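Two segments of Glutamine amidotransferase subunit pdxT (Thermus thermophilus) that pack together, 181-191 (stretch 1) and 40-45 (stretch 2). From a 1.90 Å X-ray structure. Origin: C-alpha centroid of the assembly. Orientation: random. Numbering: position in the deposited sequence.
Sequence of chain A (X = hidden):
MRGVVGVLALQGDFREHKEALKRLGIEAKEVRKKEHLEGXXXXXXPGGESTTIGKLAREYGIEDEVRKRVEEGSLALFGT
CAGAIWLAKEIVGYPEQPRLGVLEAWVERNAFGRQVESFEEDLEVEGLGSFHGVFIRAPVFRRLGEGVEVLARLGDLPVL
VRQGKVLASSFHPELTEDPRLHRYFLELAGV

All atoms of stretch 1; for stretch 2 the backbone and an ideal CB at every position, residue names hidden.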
# COMPACT_ATOMS: atom_id res chain seq x y z
N LEU A 181 -9.76 1.58 7.92
CA LEU A 181 -8.78 2.15 7.01
C LEU A 181 -9.06 1.62 5.60
O LEU A 181 -8.88 2.33 4.61
CB LEU A 181 -7.35 1.81 7.45
CG LEU A 181 -6.22 2.50 6.66
CD1 LEU A 181 -6.53 3.98 6.45
CD2 LEU A 181 -4.90 2.32 7.42
N HIS A 182 -9.52 0.37 5.51
CA HIS A 182 -9.85 -0.20 4.20
C HIS A 182 -11.07 0.53 3.63
O HIS A 182 -11.11 0.83 2.43
CB HIS A 182 -10.16 -1.69 4.32
CG HIS A 182 -8.94 -2.56 4.41
ND1 HIS A 182 -8.17 -2.64 5.56
CD2 HIS A 182 -8.34 -3.36 3.50
CE1 HIS A 182 -7.16 -3.47 5.35
NE2 HIS A 182 -7.24 -3.92 4.11
N ARG A 183 -12.05 0.82 4.48
CA ARG A 183 -13.25 1.52 4.02
C ARG A 183 -12.86 2.93 3.56
O ARG A 183 -13.37 3.43 2.56
CB ARG A 183 -14.29 1.60 5.15
CG ARG A 183 -15.52 2.46 4.81
CD ARG A 183 -16.24 1.96 3.56
NE ARG A 183 -17.01 0.74 3.80
CZ ARG A 183 -17.56 0.00 2.84
NH1 ARG A 183 -17.43 0.36 1.57
NH2 ARG A 183 -18.27 -1.08 3.15
N TYR A 184 -11.96 3.57 4.30
CA TYR A 184 -11.49 4.91 3.95
C TYR A 184 -10.94 4.86 2.52
O TYR A 184 -11.21 5.75 1.70
CB TYR A 184 -10.38 5.34 4.92
CG TYR A 184 -9.69 6.64 4.55
CD1 TYR A 184 -10.29 7.87 4.82
CD2 TYR A 184 -8.45 6.63 3.91
CE1 TYR A 184 -9.67 9.07 4.46
CE2 TYR A 184 -7.83 7.82 3.55
CZ TYR A 184 -8.44 9.03 3.82
OH TYR A 184 -7.82 10.21 3.46
N PHE A 185 -10.18 3.81 2.23
CA PHE A 185 -9.60 3.63 0.90
C PHE A 185 -10.67 3.41 -0.17
O PHE A 185 -10.63 4.03 -1.24
CB PHE A 185 -8.62 2.44 0.90
CG PHE A 185 -8.12 2.06 -0.47
CD1 PHE A 185 -7.51 3.01 -1.29
CD2 PHE A 185 -8.28 0.77 -0.95
CE1 PHE A 185 -7.07 2.67 -2.57
CE2 PHE A 185 -7.84 0.41 -2.23
CZ PHE A 185 -7.23 1.37 -3.04
N LEU A 186 -11.64 2.55 0.12
CA LEU A 186 -12.70 2.28 -0.85
C LEU A 186 -13.51 3.54 -1.13
O LEU A 186 -13.95 3.77 -2.26
CB LEU A 186 -13.62 1.17 -0.35
CG LEU A 186 -12.95 -0.19 -0.14
CD1 LEU A 186 -14.03 -1.24 0.09
CD2 LEU A 186 -12.11 -0.55 -1.36
N GLU A 187 -13.71 4.36 -0.11
CA GLU A 187 -14.47 5.59 -0.27
C GLU A 187 -13.74 6.54 -1.22
O GLU A 187 -14.36 7.14 -2.10
CB GLU A 187 -14.68 6.27 1.09
CG GLU A 187 -15.66 5.54 2.01
CD GLU A 187 -17.12 5.79 1.65
OE1 GLU A 187 -17.60 6.92 1.88
OE2 GLU A 187 -17.78 4.86 1.14
N LEU A 188 -12.43 6.68 -1.05
CA LEU A 188 -11.67 7.57 -1.92
C LEU A 188 -11.56 7.00 -3.34
O LEU A 188 -11.34 7.74 -4.30
CB LEU A 188 -10.28 7.85 -1.33
CG LEU A 188 -9.17 6.80 -1.35
CD1 LEU A 188 -8.54 6.74 -2.73
CD2 LEU A 188 -8.11 7.18 -0.32
N ALA A 189 -11.73 5.68 -3.47
CA ALA A 189 -11.66 5.03 -4.77
C ALA A 189 -13.03 5.11 -5.45
O ALA A 189 -13.18 4.75 -6.62
CB ALA A 189 -11.25 3.57 -4.61
N GLY A 190 -14.03 5.56 -4.70
CA GLY A 190 -15.37 5.68 -5.24
C GLY A 190 -16.11 4.36 -5.33
O GLY A 190 -16.98 4.19 -6.18
N VAL A 191 -15.76 3.41 -4.47
CA VAL A 191 -16.41 2.11 -4.48
C VAL A 191 -17.71 2.18 -3.68
O VAL A 191 -17.75 2.95 -2.69
CB VAL A 191 -15.51 1.02 -3.86
CG1 VAL A 191 -16.29 -0.28 -3.70
CG2 VAL A 191 -14.30 0.80 -4.75
OXT VAL A 191 -18.66 1.45 -4.04
N UNK A 40 -11.60 -3.06 -12.38
CA UNK A 40 -11.30 -2.67 -11.01
C UNK A 40 -11.32 -1.16 -10.80
O UNK A 40 -10.95 -0.39 -11.69
CB UNK A 40 -9.93 -3.22 -10.61
N UNK A 41 -11.76 -0.75 -9.62
CA UNK A 41 -11.78 0.66 -9.25
C UNK A 41 -10.69 0.87 -8.20
O UNK A 41 -10.21 1.98 -8.00
CB UNK A 41 -13.15 1.09 -8.73
N UNK A 42 -10.31 -0.22 -7.53
CA UNK A 42 -9.30 -0.16 -6.49
C UNK A 42 -8.42 -1.40 -6.48
O UNK A 42 -8.89 -2.52 -6.72
CB UNK A 42 -9.96 0.02 -5.12
N UNK A 43 -7.14 -1.20 -6.19
CA UNK A 43 -6.18 -2.30 -6.12
C UNK A 43 -5.30 -2.14 -4.88
O UNK A 43 -4.73 -1.08 -4.65
CB UNK A 43 -5.32 -2.35 -7.39
N UNK A 44 -5.21 -3.20 -4.09
CA UNK A 44 -4.37 -3.18 -2.90
C UNK A 44 -3.11 -3.99 -3.19
O UNK A 44 -3.20 -5.10 -3.70
CB UNK A 44 -5.12 -3.73 -1.68
N UNK A 45 -1.96 -3.41 -2.88
CA UNK A 45 -0.68 -4.10 -3.06
C UNK A 45 -0.31 -4.43 -1.61
O UNK A 45 -0.01 -3.53 -0.82
CB UNK A 45 0.38 -3.26 -3.79

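Stretch 1 is the end of a helix that begins earlier in the chain, then the last residues to the C-terminus. Stretch 2 packs against it, with positions 42 to 45 in a strand. The two directions differ by 142°, and the axes come within 9.4 Å.

Position 40 has an ideal CB with nothing of stretch 1 within 5.5 Å. The helix therefore sets no preference here. The residue is Leu40, which makes no contact with stretch 1.

Position 41 points its CB toward stretch 1, at the end of the helix. The ideal CB lies 4.1 Å from Val191 CG2 and 4.2 Å from Ala189 O. Beyond it are the O of Gly190 and the terminal carboxylate of Val191. A long side chain with an apolar stem would suit the valine, and a positive or donor end would suit the oxygens; a shorter polar residue could also fit. The residue is Lys41. Its chain is extended, with chi2 to chi4 all t. Its CB packs 4.1 Å from Val191 CG2. No direct salt bridge forms. Instead Lys41 NZ donates to a water at 2.7 Å, and that water donates to Val191 OXT at 3.1 Å. A second water donates to Lys41 O at 2.6 Å and to Ala189 O at 2.8 Å, joining the two backbones.

Position 42 also points toward the helix, and its CA and Ala189 CA, 6.0 Å apart, are the nearest CA pair. The ideal CB is already 3.6 Å from Phe185 CE2, 3.8 Å from Ala189 CB and 4.4 Å from Leu186 CD2. That leaves little room for more atoms on this side, so a small apolar residue suits best. The residue is Ala42. Its methyl group touches Phe185, Leu186 and Ala189, and Val191 CG2 lies 4.4 Å from Ala42 CB.

Position 43 points away from stretch 1, as strand alternation predicts. The helix leaves its side chain open. The residue is Leu43. Its backbone still meets the helix side: Leu43 O is 3.9 Å from Phe185 CZ.

Position 44 points sideways, with its ideal CB 5.0 Å from Phe185 CE2. The gap favours a side chain that can reach back to the rings of Phe185 and His182. Isoleucine, leucine or methionine would be reasonable. The residue is Ile44, with chi1 m and chi2 t. Ile44 CG1 packs 3.8 Å from Phe185 CE2, and Ile44 CD1 reaches 3.8 Å from His182 CD2.

Position 45 is out of reach of stretch 1, which gives no guide to its side chain. The residue is Val45.

Stretch 2 (40-45) LKALIV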
# COMPACT_ATOMS: atom_id res chain seq x y z
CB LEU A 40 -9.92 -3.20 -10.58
CG LEU A 40 -9.70 -4.70 -10.45
CD1 LEU A 40 -8.25 -4.94 -10.02
CD2 LEU A 40 -10.66 -5.30 -9.42
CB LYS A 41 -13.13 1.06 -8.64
CG LYS A 41 -14.30 1.06 -9.60
CD LYS A 41 -15.58 1.46 -8.88
CE LYS A 41 -16.78 1.44 -9.82
NZ LYS A 41 -18.03 1.83 -9.12
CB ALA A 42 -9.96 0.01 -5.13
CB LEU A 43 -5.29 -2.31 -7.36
CG LEU A 43 -4.16 -3.35 -7.34
CD1 LEU A 43 -4.75 -4.75 -7.43
CD2 LEU A 43 -3.21 -3.10 -8.52
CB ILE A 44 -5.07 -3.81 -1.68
CG1 ILE A 44 -6.29 -2.98 -1.29
CG2 ILE A 44 -4.08 -3.92 -0.52
CD1 ILE A 44 -7.08 -3.56 -0.13
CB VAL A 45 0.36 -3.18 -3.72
CG1 VAL A 45 1.66 -3.94 -3.94
CG2 VAL A 45 -0.18 -2.67 -5.06
O HOH W 1 -11.04 4.42 -8.40
O HOH W 2 -18.42 0.36 -6.88
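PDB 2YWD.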